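Local coordinates for vascular protein tyrosine phosphatase 1 (Rattus norvegicus, PDB 3I36) that probably removes phosphate from phosphotyrosine in protein substrates, through the catalytic domain of a receptor-type tyrosine phosphatase, at residues N77-Y82 with H282-V287; K135-I140 with P239-C244; D215-L220 with Y293-Q298. All blocks are in the same frame, centred on the assembly; numbering follows the deposited sequence.

Contact 1. Residues N77-Y82 with H282-V287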
# COMPACT_ATOMS: atom_id res chain seq x y z
N ASN A 77 3.33 7.20 -15.87
CA ASN A 77 2.30 8.03 -16.48
C ASN A 77 0.93 7.36 -16.51
O ASN A 77 -0.10 8.02 -16.66
CB ASN A 77 2.72 8.41 -17.90
CG ASN A 77 1.86 9.52 -18.48
OD1 ASN A 77 1.35 10.37 -17.74
ND2 ASN A 77 1.67 9.50 -19.79
N ASN A 78 0.92 6.04 -16.37
CA ASN A 78 -0.34 5.30 -16.39
C ASN A 78 -0.75 4.82 -15.01
O ASN A 78 -1.63 3.97 -14.86
CB ASN A 78 -0.27 4.13 -17.37
CG ASN A 78 0.72 3.06 -16.94
OD1 ASN A 78 1.61 3.31 -16.13
ND2 ASN A 78 0.56 1.86 -17.50
N VAL A 79 -0.10 5.36 -13.99
CA VAL A 79 -0.57 5.12 -12.64
C VAL A 79 -0.86 6.46 -11.99
O VAL A 79 0.02 7.09 -11.39
CB VAL A 79 0.44 4.33 -11.82
CG1 VAL A 79 -0.10 4.12 -10.42
CG2 VAL A 79 0.72 2.98 -12.50
N LEU A 80 -2.09 6.90 -12.16
CA LEU A 80 -2.47 8.23 -11.73
C LEU A 80 -3.58 8.10 -10.71
O LEU A 80 -4.52 7.35 -10.91
CB LEU A 80 -2.99 9.04 -12.90
CG LEU A 80 -2.03 9.09 -14.08
CD1 LEU A 80 -2.64 9.94 -15.17
CD2 LEU A 80 -0.68 9.64 -13.65
N PRO A 81 -3.49 8.89 -9.65
CA PRO A 81 -4.51 8.86 -8.60
C PRO A 81 -5.82 9.42 -9.13
O PRO A 81 -5.83 10.45 -9.80
CB PRO A 81 -3.93 9.79 -7.54
CG PRO A 81 -3.03 10.77 -8.33
CD PRO A 81 -2.39 9.82 -9.33
N TYR A 82 -6.93 8.75 -8.82
CA TYR A 82 -8.23 9.31 -9.13
C TYR A 82 -8.47 10.50 -8.21
O TYR A 82 -8.12 10.48 -7.03
CB TYR A 82 -9.33 8.27 -8.93
CG TYR A 82 -9.12 7.06 -9.79
CD1 TYR A 82 -8.87 7.19 -11.15
CD2 TYR A 82 -9.18 5.78 -9.25
CE1 TYR A 82 -8.66 6.09 -11.95
CE2 TYR A 82 -8.97 4.65 -10.05
CZ TYR A 82 -8.72 4.82 -11.40
OH TYR A 82 -8.52 3.74 -12.21
N HIS A 282 -10.47 3.25 -5.85
CA HIS A 282 -9.69 4.30 -5.17
C HIS A 282 -8.36 4.61 -5.84
O HIS A 282 -7.81 5.69 -5.66
CB HIS A 282 -9.49 3.93 -3.71
CG HIS A 282 -10.74 4.06 -2.91
ND1 HIS A 282 -11.68 3.06 -2.85
CD2 HIS A 282 -11.24 5.10 -2.21
CE1 HIS A 282 -12.70 3.47 -2.11
NE2 HIS A 282 -12.45 4.70 -1.71
N ARG A 283 -7.84 3.67 -6.60
CA ARG A 283 -6.56 3.89 -7.25
C ARG A 283 -6.51 2.86 -8.35
O ARG A 283 -7.00 1.75 -8.16
CB ARG A 283 -5.43 3.65 -6.26
CG ARG A 283 -4.03 3.97 -6.76
CD ARG A 283 -3.09 4.06 -5.56
NE ARG A 283 -1.68 4.17 -5.94
CZ ARG A 283 -1.10 5.31 -6.33
NH1 ARG A 283 -1.81 6.43 -6.40
NH2 ARG A 283 0.19 5.31 -6.64
N PRO A 284 -5.94 3.22 -9.49
CA PRO A 284 -5.86 2.27 -10.59
C PRO A 284 -5.01 1.08 -10.21
O PRO A 284 -4.12 1.18 -9.35
CB PRO A 284 -5.13 3.06 -11.69
CG PRO A 284 -4.43 4.16 -10.95
CD PRO A 284 -5.41 4.53 -9.88
N LEU A 285 -5.31 -0.05 -10.85
CA LEU A 285 -4.40 -1.18 -10.92
C LEU A 285 -4.14 -1.88 -9.59
O LEU A 285 -3.27 -2.74 -9.52
CB LEU A 285 -3.07 -0.71 -11.51
CG LEU A 285 -3.17 -0.26 -12.96
CD1 LEU A 285 -1.90 0.40 -13.40
CD2 LEU A 285 -3.51 -1.47 -13.86
N MET A 286 -4.85 -1.50 -8.54
CA MET A 286 -4.61 -2.11 -7.24
C MET A 286 -4.72 -3.61 -7.39
O MET A 286 -5.74 -4.10 -7.89
CB MET A 286 -5.60 -1.60 -6.20
CG MET A 286 -5.60 -0.08 -6.07
SD MET A 286 -3.93 0.55 -5.78
CE MET A 286 -3.60 -0.20 -4.21
N VAL A 287 -3.67 -4.33 -6.99
CA VAL A 287 -3.53 -5.75 -7.28
C VAL A 287 -3.41 -5.86 -8.79
O VAL A 287 -4.39 -6.05 -9.52
CB VAL A 287 -4.69 -6.61 -6.72
CG1 VAL A 287 -4.39 -8.11 -6.90
CG2 VAL A 287 -4.89 -6.30 -5.24
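Tyr82 and Pro284 carry this meeting of two loops, which run roughly antiparallel, 165° apart. Tyr82 has CG anti to its carbonyl carbon (chi1 -58°), so the ring reaches across to the other loop. Pro284 CD then lies over one ring face in a CH-pi contact, 3.9 Å from the ring centroid and displaced toward the rim. Beyond the ring, Tyr82 OH reaches Pro284 CB at 3.5 Å. The same proline is pressed from another direction: its CD is 3.1 Å from Leu80 O, a tight fit of ring methylene against carbonyl oxygen.

Arg283 starts by leaving the other loop, with CG anti to its N (chi1 -174°). Its chain stays extended to NE, and the guanidinium turns back at the end. Val79 CG1 sits over one face of that group, 4.0 Å from NH2. Pro81 CB meets its edge, 4.1 Å from NH1. The N-H groups bond to Ala246 O, Gly247 O and Asn101 OD1, which pins the plane. Val79 uses its other methyl, CG2, against Leu285 CD1 at 3.8 Å.

Leu285 sits inside a type II turn from Arg283 to Met286. The arrangement is that of a tyrosine phosphatase active-site rim. Residues 77-82, of the phosphotyrosine-recognition loop of this family, pack on the loop that leads to Gln288, a likely substrate-binding residue, and Arg283 braces the phosphate-binding loop.

Contact 2. Residues K135-I140 with P239-C244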
# COMPACT_ATOMS: atom_id res chain seq x y z
N LYS A 135 -0.82 14.08 6.87
CA LYS A 135 -1.87 13.07 6.92
C LYS A 135 -1.72 12.13 8.10
O LYS A 135 -2.40 11.13 8.18
CB LYS A 135 -1.95 12.30 5.61
CG LYS A 135 -2.16 13.20 4.41
CD LYS A 135 -3.32 14.19 4.63
CE LYS A 135 -3.57 15.03 3.37
NZ LYS A 135 -4.49 16.18 3.60
N ASN A 136 -0.83 12.48 9.03
CA ASN A 136 -0.81 11.81 10.32
C ASN A 136 -0.32 10.38 10.18
O ASN A 136 -0.78 9.49 10.89
CB ASN A 136 -2.21 11.83 10.93
CG ASN A 136 -2.20 11.57 12.41
OD1 ASN A 136 -1.30 12.03 13.10
ND2 ASN A 136 -3.20 10.83 12.90
N VAL A 137 0.63 10.16 9.28
CA VAL A 137 1.16 8.83 9.05
C VAL A 137 2.18 8.47 10.11
O VAL A 137 3.13 9.20 10.31
CB VAL A 137 1.80 8.75 7.65
CG1 VAL A 137 2.49 7.42 7.45
CG2 VAL A 137 0.71 8.92 6.60
N TYR A 138 1.96 7.35 10.80
CA TYR A 138 2.90 6.86 11.80
C TYR A 138 3.57 5.59 11.29
O TYR A 138 4.58 5.15 11.82
CB TYR A 138 2.16 6.51 13.08
CG TYR A 138 1.92 7.69 13.99
CD1 TYR A 138 1.08 8.72 13.62
CD2 TYR A 138 2.52 7.75 15.23
CE1 TYR A 138 0.85 9.80 14.47
CE2 TYR A 138 2.31 8.82 16.08
CZ TYR A 138 1.47 9.83 15.70
OH TYR A 138 1.25 10.88 16.56
N ALA A 139 2.98 4.98 10.27
CA ALA A 139 3.51 3.74 9.73
C ALA A 139 3.62 3.81 8.22
O ALA A 139 2.68 4.19 7.53
CB ALA A 139 2.63 2.55 10.14
N ILE A 140 4.78 3.42 7.72
CA ILE A 140 4.95 3.31 6.28
C ILE A 140 5.23 1.86 6.02
O ILE A 140 6.05 1.25 6.70
CB ILE A 140 6.14 4.13 5.78
CG1 ILE A 140 5.80 5.63 5.83
CG2 ILE A 140 6.52 3.71 4.36
CD1 ILE A 140 6.99 6.53 5.47
N PRO A 239 -3.51 6.98 8.80
CA PRO A 239 -3.50 6.09 7.64
C PRO A 239 -2.17 5.38 7.59
O PRO A 239 -1.13 5.99 7.90
CB PRO A 239 -3.59 7.06 6.45
CG PRO A 239 -3.95 8.36 7.00
CD PRO A 239 -3.48 8.40 8.42
N ILE A 240 -2.18 4.12 7.21
CA ILE A 240 -0.93 3.43 6.96
C ILE A 240 -0.54 3.79 5.54
O ILE A 240 -1.32 3.61 4.60
CB ILE A 240 -1.08 1.90 7.06
CG1 ILE A 240 -1.60 1.52 8.46
CG2 ILE A 240 0.26 1.20 6.77
CD1 ILE A 240 -2.13 0.12 8.51
N LEU A 241 0.67 4.32 5.39
CA LEU A 241 1.12 4.70 4.07
C LEU A 241 1.79 3.47 3.50
O LEU A 241 2.74 2.94 4.07
CB LEU A 241 2.10 5.87 4.16
CG LEU A 241 2.60 6.49 2.86
CD1 LEU A 241 3.42 7.71 3.22
CD2 LEU A 241 3.47 5.52 2.06
N VAL A 242 1.26 2.99 2.38
CA VAL A 242 1.78 1.77 1.78
C VAL A 242 2.25 2.12 0.40
O VAL A 242 1.57 2.83 -0.32
CB VAL A 242 0.72 0.68 1.69
CG1 VAL A 242 1.35 -0.63 1.14
CG2 VAL A 242 0.11 0.44 3.05
N HIS A 243 3.44 1.68 0.04
CA HIS A 243 3.93 1.94 -1.31
C HIS A 243 4.86 0.84 -1.73
O HIS A 243 5.45 0.15 -0.90
CB HIS A 243 4.65 3.28 -1.38
CG HIS A 243 6.01 3.26 -0.76
ND1 HIS A 243 7.14 2.91 -1.46
CD2 HIS A 243 6.41 3.52 0.51
CE1 HIS A 243 8.19 2.98 -0.66
NE2 HIS A 243 7.78 3.34 0.54
N CYS A 244 4.96 0.66 -3.04
CA CYS A 244 6.00 -0.16 -3.62
C CYS A 244 6.61 0.78 -4.64
O CYS A 244 7.06 1.87 -4.29
CB CYS A 244 5.41 -1.42 -4.26
SG CYS A 244 3.80 -1.15 -5.07
O HOH W 1 0.03 5.44 10.13
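This is a parallel pairing in the central mixed sheet of the phosphatase fold, where strand 240-243 leads into the phosphate-binding loop at Cys244. Its neighbour, strand 139-142, follows helix 125-134, which Asn136 closes in a Schellman motif.

Leu241 N donates to Ala139 O at 2.9 Å, nearly along the C=O axis and almost straight (162°). One residue on, Ile140 CA gives a CA-H...O contact to Leu241 O at 3.1 Å. Where the strands begin, a water bridges them. It accepts from Tyr138 N and donates to Pro239 O at 2.6 Å. Pro239 CD is pushed close to Lys135 O, at 2.9 Å.

Ile140 and Leu241 lie side by side on one face of the sheet, pointing the same way, with Ile140 CG1 4.1 Å from Leu241 CB. Val137 CG1, anti to its backbone N, crosses obliquely onto Leu241 CB at 3.7 Å. On the other face Ala139 CB meets Ile240 CG2.

His243 holds CG in the crowded position between N and carbonyl carbon (chi1 74°). Ile140 CG2 touches the ring edge 3.9 Å from CD2. ND1 donates in the ring plane to a lone pair of Cys244 O at 3.0 Å, and NE2 bonds to Tyr157 OH. A ring held at both nitrogens probably steadies the backbone of Cys244, the likely phosphocysteine nucleophile, and may help tune its thiol.

Contact 3. Residues D215-L220 with Y293-Q298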
# COMPACT_ATOMS: atom_id res chain seq x y z
N ASP A 215 6.92 -16.88 -2.98
CA ASP A 215 6.66 -18.31 -3.09
C ASP A 215 5.68 -18.81 -2.04
O ASP A 215 4.93 -19.75 -2.27
CB ASP A 215 7.97 -19.09 -2.99
CG ASP A 215 8.90 -18.83 -4.15
OD1 ASP A 215 8.40 -18.56 -5.26
OD2 ASP A 215 10.13 -18.91 -3.94
N THR A 216 5.71 -18.17 -0.87
CA THR A 216 4.82 -18.54 0.22
C THR A 216 4.16 -17.28 0.73
O THR A 216 4.60 -16.17 0.40
CB THR A 216 5.57 -19.20 1.40
OG1 THR A 216 6.50 -18.27 1.96
CG2 THR A 216 6.30 -20.45 0.94
N THR A 217 3.12 -17.44 1.53
CA THR A 217 2.34 -16.30 1.98
C THR A 217 2.68 -15.95 3.42
O THR A 217 2.37 -14.86 3.88
CB THR A 217 0.84 -16.58 1.89
OG1 THR A 217 0.53 -17.69 2.73
CG2 THR A 217 0.43 -16.91 0.46
N ASP A 218 3.30 -16.88 4.14
CA ASP A 218 3.47 -16.69 5.57
C ASP A 218 4.29 -15.46 5.93
O ASP A 218 3.97 -14.75 6.87
CB ASP A 218 4.04 -17.95 6.25
CG ASP A 218 5.24 -18.51 5.53
OD1 ASP A 218 5.76 -17.85 4.61
OD2 ASP A 218 5.67 -19.63 5.88
N LEU A 219 5.35 -15.19 5.16
CA LEU A 219 6.23 -14.09 5.50
C LEU A 219 5.51 -12.76 5.34
O LEU A 219 5.58 -11.89 6.21
CB LEU A 219 7.50 -14.11 4.67
CG LEU A 219 8.43 -15.26 5.10
CD1 LEU A 219 9.56 -15.45 4.10
CD2 LEU A 219 8.97 -14.96 6.49
N LEU A 220 4.81 -12.59 4.22
CA LEU A 220 4.10 -11.35 4.02
C LEU A 220 2.99 -11.22 5.06
O LEU A 220 2.72 -10.12 5.54
CB LEU A 220 3.53 -11.28 2.61
CG LEU A 220 2.91 -9.93 2.22
CD1 LEU A 220 3.96 -8.83 2.27
CD2 LEU A 220 2.33 -10.04 0.84
N TYR A 293 -3.46 -11.44 -7.61
CA TYR A 293 -4.83 -11.73 -7.22
C TYR A 293 -4.96 -13.16 -6.74
O TYR A 293 -5.66 -13.44 -5.76
CB TYR A 293 -5.76 -11.49 -8.40
CG TYR A 293 -7.23 -11.59 -8.04
CD1 TYR A 293 -7.89 -10.52 -7.46
CD2 TYR A 293 -7.94 -12.75 -8.28
CE1 TYR A 293 -9.22 -10.60 -7.14
CE2 TYR A 293 -9.28 -12.84 -7.96
CZ TYR A 293 -9.91 -11.75 -7.38
OH TYR A 293 -11.25 -11.80 -7.06
N VAL A 294 -4.31 -14.08 -7.43
CA VAL A 294 -4.32 -15.47 -6.99
C VAL A 294 -3.58 -15.59 -5.67
O VAL A 294 -4.01 -16.29 -4.77
CB VAL A 294 -3.70 -16.41 -8.04
CG1 VAL A 294 -3.59 -17.83 -7.48
CG2 VAL A 294 -4.55 -16.38 -9.31
N PHE A 295 -2.45 -14.88 -5.57
CA PHE A 295 -1.67 -14.84 -4.34
C PHE A 295 -2.54 -14.43 -3.16
O PHE A 295 -2.39 -14.97 -2.06
CB PHE A 295 -0.49 -13.89 -4.50
CG PHE A 295 0.39 -13.78 -3.28
CD1 PHE A 295 1.35 -14.75 -3.01
CD2 PHE A 295 0.28 -12.70 -2.43
CE1 PHE A 295 2.18 -14.64 -1.90
CE2 PHE A 295 1.09 -12.58 -1.33
CZ PHE A 295 2.04 -13.55 -1.05
N LEU A 296 -3.46 -13.49 -3.38
CA LEU A 296 -4.36 -13.06 -2.30
C LEU A 296 -5.21 -14.21 -1.88
O LEU A 296 -5.43 -14.47 -0.69
CB LEU A 296 -5.32 -11.99 -2.79
CG LEU A 296 -4.77 -10.59 -2.83
CD1 LEU A 296 -5.89 -9.67 -3.27
CD2 LEU A 296 -4.27 -10.25 -1.43
N ASN A 297 -5.72 -14.91 -2.87
CA ASN A 297 -6.55 -16.04 -2.57
C ASN A 297 -5.72 -17.10 -1.87
O ASN A 297 -6.19 -17.76 -0.96
CB ASN A 297 -7.20 -16.54 -3.84
CG ASN A 297 -8.32 -15.64 -4.28
OD1 ASN A 297 -8.12 -14.69 -5.04
ND2 ASN A 297 -9.50 -15.91 -3.75
N GLN A 298 -4.47 -17.24 -2.30
CA GLN A 298 -3.57 -18.17 -1.61
C GLN A 298 -3.40 -17.76 -0.14
O GLN A 298 -3.39 -18.60 0.77
CB GLN A 298 -2.20 -18.22 -2.29
CG GLN A 298 -1.32 -19.35 -1.74
CD GLN A 298 -1.90 -20.71 -2.03
OE1 GLN A 298 -2.13 -21.05 -3.19
NE2 GLN A 298 -2.15 -21.50 -0.98
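Asp218 OD1 is held by two bonds. Thr216 OG1 donates to it at 2.8 Å, coming from above the carboxylate plane, about 32° out of it. Leu219 N adds a weak bond, strongly bent at 118°. Both come from its own segment. The carboxylate sits at the start of helix 218-231, where the helix dipole would probably favour its negative charge.

Between the segments the contact is mostly apolar. Phe295, on helix 290-305, has CG anti to its backbone N (chi1 -180°) and extends its ring toward the start of the other helix. Thr216 O meets the ring in its plane, 3.7 Å from CE1. Leu220 CD2 also comes to the edge, 3.6 Å from CE2. The methyl of Thr217 approaches obliquely, with CG2 3.7 Å from CE1. That methyl serves two partners, since it also rests on Gln298 CG at 3.7 Å, the two side chains crossing at about a right angle. Thr217 turns CG2 anti to its carbonyl carbon, which puts OG1 in the crowded position.

Gln298 is bent at its second torsion. Its NE2 bonds to Asp302 OD1, while Thr217 OG1 bonds to Asp302 OD2. One carboxylate thus ties the segments together beside the apolar patch.

Val213 and Pro214, at the end of the loop that begins Trp-Pro-Asp, also touch the Phe295 ring, and Thr253 of helix 249-267 packs on it. An alanine in place of Phe295 would remove the ring and would probably loosen the grip of helix 290-305 on Thr217, Leu220 and the end of that loop. The chemistry implies an apolar patch, reinforced by the bonds to Asp302, that probably helps seat the end of the WPD loop, which is mobile in this family.

Overall arrangement
Contact 2 lies deepest, its centre about 8 Å from the chain centre, and alone has a backbone hydrogen bond between its strands. Contact 1 joins two loops; contact 3 sets the loop and first turn of helix 218-231 on helix 290-305. In these two, packing dominates: Arg283, Thr217 and Gln298 bond to outside residues, and Asp218 within its own segment. Contacts 1 and 3 touch, because Val287 packs on Tyr293 and Leu296. Helix 249-267 packs against contact 2 and contact 3. Contact 2 runs into the phosphate-binding loop at Cys244, while Arg283 bonds to Ala246 O and Gly247 O within it. All three are largely buried; contacts 1 and 3 reach the surface at Asn78 and Thr216.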